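Local coordinates for putative polyketide synthase (Brevibacillus brevis, PDB 5HU7), which probably removes water from 3-hydroxyacyl intermediates during polyketide assembly, as the dehydratase domain of a trans-AT polyketide synthase, at residues Gly76-His81 with Leu244-Ile249. Residues are numbered along the deposited sequence; the frame is centred on the assembly and turned at random.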
loop_
_atom_site.group_PDB
_atom_site.type_symbol
_atom_site.label_atom_id
_atom_site.label_comp_id
_atom_site.label_asym_id
_atom_site.label_seq_id
_atom_site.Cartn_x
_atom_site.Cartn_y
_atom_site.Cartn_z
ATOM N N GLY A 76 -2.076 21.482 6.730
ATOM C CA GLY A 76 -2.735 21.533 8.040
ATOM C C GLY A 76 -3.819 20.478 8.144
ATOM O O GLY A 76 -4.566 20.260 7.199
ATOM N N ILE A 77 -3.896 19.813 9.294
ATOM C CA ILE A 77 -4.846 18.763 9.584
ATOM C C ILE A 77 -5.596 19.120 10.847
ATOM O O ILE A 77 -4.990 19.606 11.798
ATOM C CB ILE A 77 -4.116 17.408 9.765
ATOM C CG1 ILE A 77 -3.671 16.858 8.403
ATOM C CG2 ILE A 77 -4.996 16.383 10.503
ATOM C CD1 ILE A 77 -2.675 15.733 8.481
ATOM N N ARG A 78 -6.924 18.837 10.865
ATOM C CA ARG A 78 -7.747 18.970 12.059
ATOM C C ARG A 78 -8.437 17.633 12.275
ATOM O O ARG A 78 -9.158 17.177 11.394
ATOM C CB ARG A 78 -8.789 20.068 11.956
ATOM C CG ARG A 78 -9.610 20.210 13.259
ATOM C CD ARG A 78 -10.797 21.129 13.151
ATOM N NE ARG A 78 -10.364 22.507 12.941
ATOM C CZ ARG A 78 -10.482 23.207 11.816
ATOM N NH1 ARG A 78 -11.070 22.681 10.752
ATOM N NH2 ARG A 78 -10.020 24.445 11.751
ATOM N N MET A 79 -8.210 17.000 13.424
ATOM C CA MET A 79 -8.919 15.788 13.803
ATOM C C MET A 79 -9.940 16.221 14.856
ATOM O O MET A 79 -9.604 17.003 15.710
ATOM C CB MET A 79 -8.002 14.715 14.333
ATOM C CG MET A 79 -6.841 14.410 13.410
ATOM S SD MET A 79 -5.666 13.166 14.050
ATOM C CE MET A 79 -6.725 11.910 14.414
ATOM N N SER A 80 -11.191 15.786 14.742
ATOM C CA SER A 80 -12.290 16.176 15.635
ATOM C C SER A 80 -13.019 14.934 16.129
ATOM O O SER A 80 -13.050 13.947 15.412
ATOM C CB SER A 80 -13.303 17.027 14.870
ATOM O OG SER A 80 -12.762 18.278 14.515
ATOM N N HIS A 81 -13.641 15.017 17.311
ATOM C CA HIS A 81 -14.480 13.959 17.882
ATOM C C HIS A 81 -13.790 12.611 17.956
ATOM O O HIS A 81 -14.370 11.595 17.607
ATOM C CB HIS A 81 -15.791 13.851 17.098
ATOM C CG HIS A 81 -16.496 15.155 16.934
ATOM N ND1 HIS A 81 -16.856 15.920 18.027
ATOM C CD2 HIS A 81 -16.854 15.811 15.801
ATOM C CE1 HIS A 81 -17.453 16.998 17.534
ATOM N NE2 HIS A 81 -17.453 16.987 16.195
ATOM N N LEU A 244 -10.986 13.071 22.568
ATOM C CA LEU A 244 -10.348 14.335 22.214
ATOM C C LEU A 244 -11.252 15.078 21.289
ATOM O O LEU A 244 -11.516 14.631 20.181
ATOM C CB LEU A 244 -8.972 14.037 21.602
ATOM C CG LEU A 244 -8.143 15.147 20.990
ATOM C CD1 LEU A 244 -7.794 16.155 21.953
ATOM C CD2 LEU A 244 -6.868 14.580 20.421
ATOM N N GLU A 245 -11.762 16.206 21.748
ATOM C CA GLU A 245 -12.674 17.000 20.948
ATOM C C GLU A 245 -12.055 17.561 19.693
ATOM O O GLU A 245 -12.696 17.522 18.658
ATOM C CB GLU A 245 -13.334 18.116 21.777
ATOM C CG GLU A 245 -14.652 17.696 22.407
ATOM C CD GLU A 245 -15.675 17.159 21.412
ATOM O OE1 GLU A 245 -16.144 17.945 20.554
ATOM O OE2 GLU A 245 -15.918 15.927 21.422
ATOM N N GLU A 246 -10.833 18.073 19.769
ATOM C CA GLU A 246 -10.184 18.659 18.616
ATOM C C GLU A 246 -8.700 18.600 18.725
ATOM O O GLU A 246 -8.160 18.766 19.810
ATOM C CB GLU A 246 -10.637 20.125 18.442
ATOM C CG GLU A 246 -10.354 20.718 17.074
ATOM C CD GLU A 246 -10.860 22.142 16.945
ATOM O OE1 GLU A 246 -10.151 23.067 17.409
ATOM O OE2 GLU A 246 -11.982 22.329 16.411
ATOM N N LEU A 247 -8.043 18.413 17.593
ATOM C CA LEU A 247 -6.603 18.351 17.472
ATOM C C LEU A 247 -6.258 19.074 16.201
ATOM O O LEU A 247 -6.734 18.675 15.133
ATOM C CB LEU A 247 -6.150 16.882 17.385
ATOM C CG LEU A 247 -4.747 16.564 16.867
ATOM C CD1 LEU A 247 -3.695 17.239 17.667
ATOM C CD2 LEU A 247 -4.485 15.063 16.917
ATOM N N GLU A 248 -5.418 20.114 16.294
ATOM C CA GLU A 248 -4.968 20.856 15.136
ATOM C C GLU A 248 -3.465 20.694 15.026
ATOM O O GLU A 248 -2.786 20.831 16.015
ATOM C CB GLU A 248 -5.412 22.322 15.238
ATOM C CG GLU A 248 -6.902 22.477 14.959
ATOM C CD GLU A 248 -7.476 23.871 15.046
ATOM O OE1 GLU A 248 -6.728 24.796 15.429
ATOM O OE2 GLU A 248 -8.656 24.058 14.664
ATOM N N ILE A 249 -2.960 20.316 13.860
ATOM C CA ILE A 249 -1.533 20.152 13.604
ATOM C C ILE A 249 -1.185 21.276 12.605
ATOM O O ILE A 249 -1.681 21.265 11.485
ATOM C CB ILE A 249 -1.195 18.747 13.064
ATOM C CG1 ILE A 249 -1.733 17.642 13.996
ATOM C CG2 ILE A 249 0.324 18.607 12.895
ATOM C CD1 ILE A 249 -1.636 16.213 13.398
#
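M79 and L247 form a hydrogen-bonded antiparallel pair, each backbone nitrogen giving its hydrogen to the other's carbonyl: M79 N to L247 O and L247 N to M79 O are both 2.8 Å. At the next hydrogen-bonded pair, I249 N donates to I77 O at 3.0 Å, while the return bond from I77 N to I249 O is weak. H81 N donates a hydrogen bond to E245 O, next to a classic beta bulge that E245 and E246 make against strand 287-298.

On the face of R78, E246 and E248, the arginine has CG anti to its backbone N (chi1 -178°) and runs alongside E248. Its NE (2.9 Å) and NH2 (3.2 Å) grip E248 OE2 side-on, with that oxygen in the guanidinium plane. E248 OE1 is satisfied by Y250 OH, and R78 NH1 by a salt bridge to E133; E246 OE2 adds only a long one, 3.8 Å from R78 NE. A methionine in place of R78 would probably leave E248 OE2 without both donors and three carboxylates without their shared countercharge.

On the reverse face M79 SD touches L247 CD2 (3.6 Å), beside I77 and I249. This hydrophobic side packs against helix 52-65, the central helix of a hotdog fold, through A59 and R60. Strands 125-135 and 287-298 flank the pair, which thereby joins the two hotdog halves of the domain.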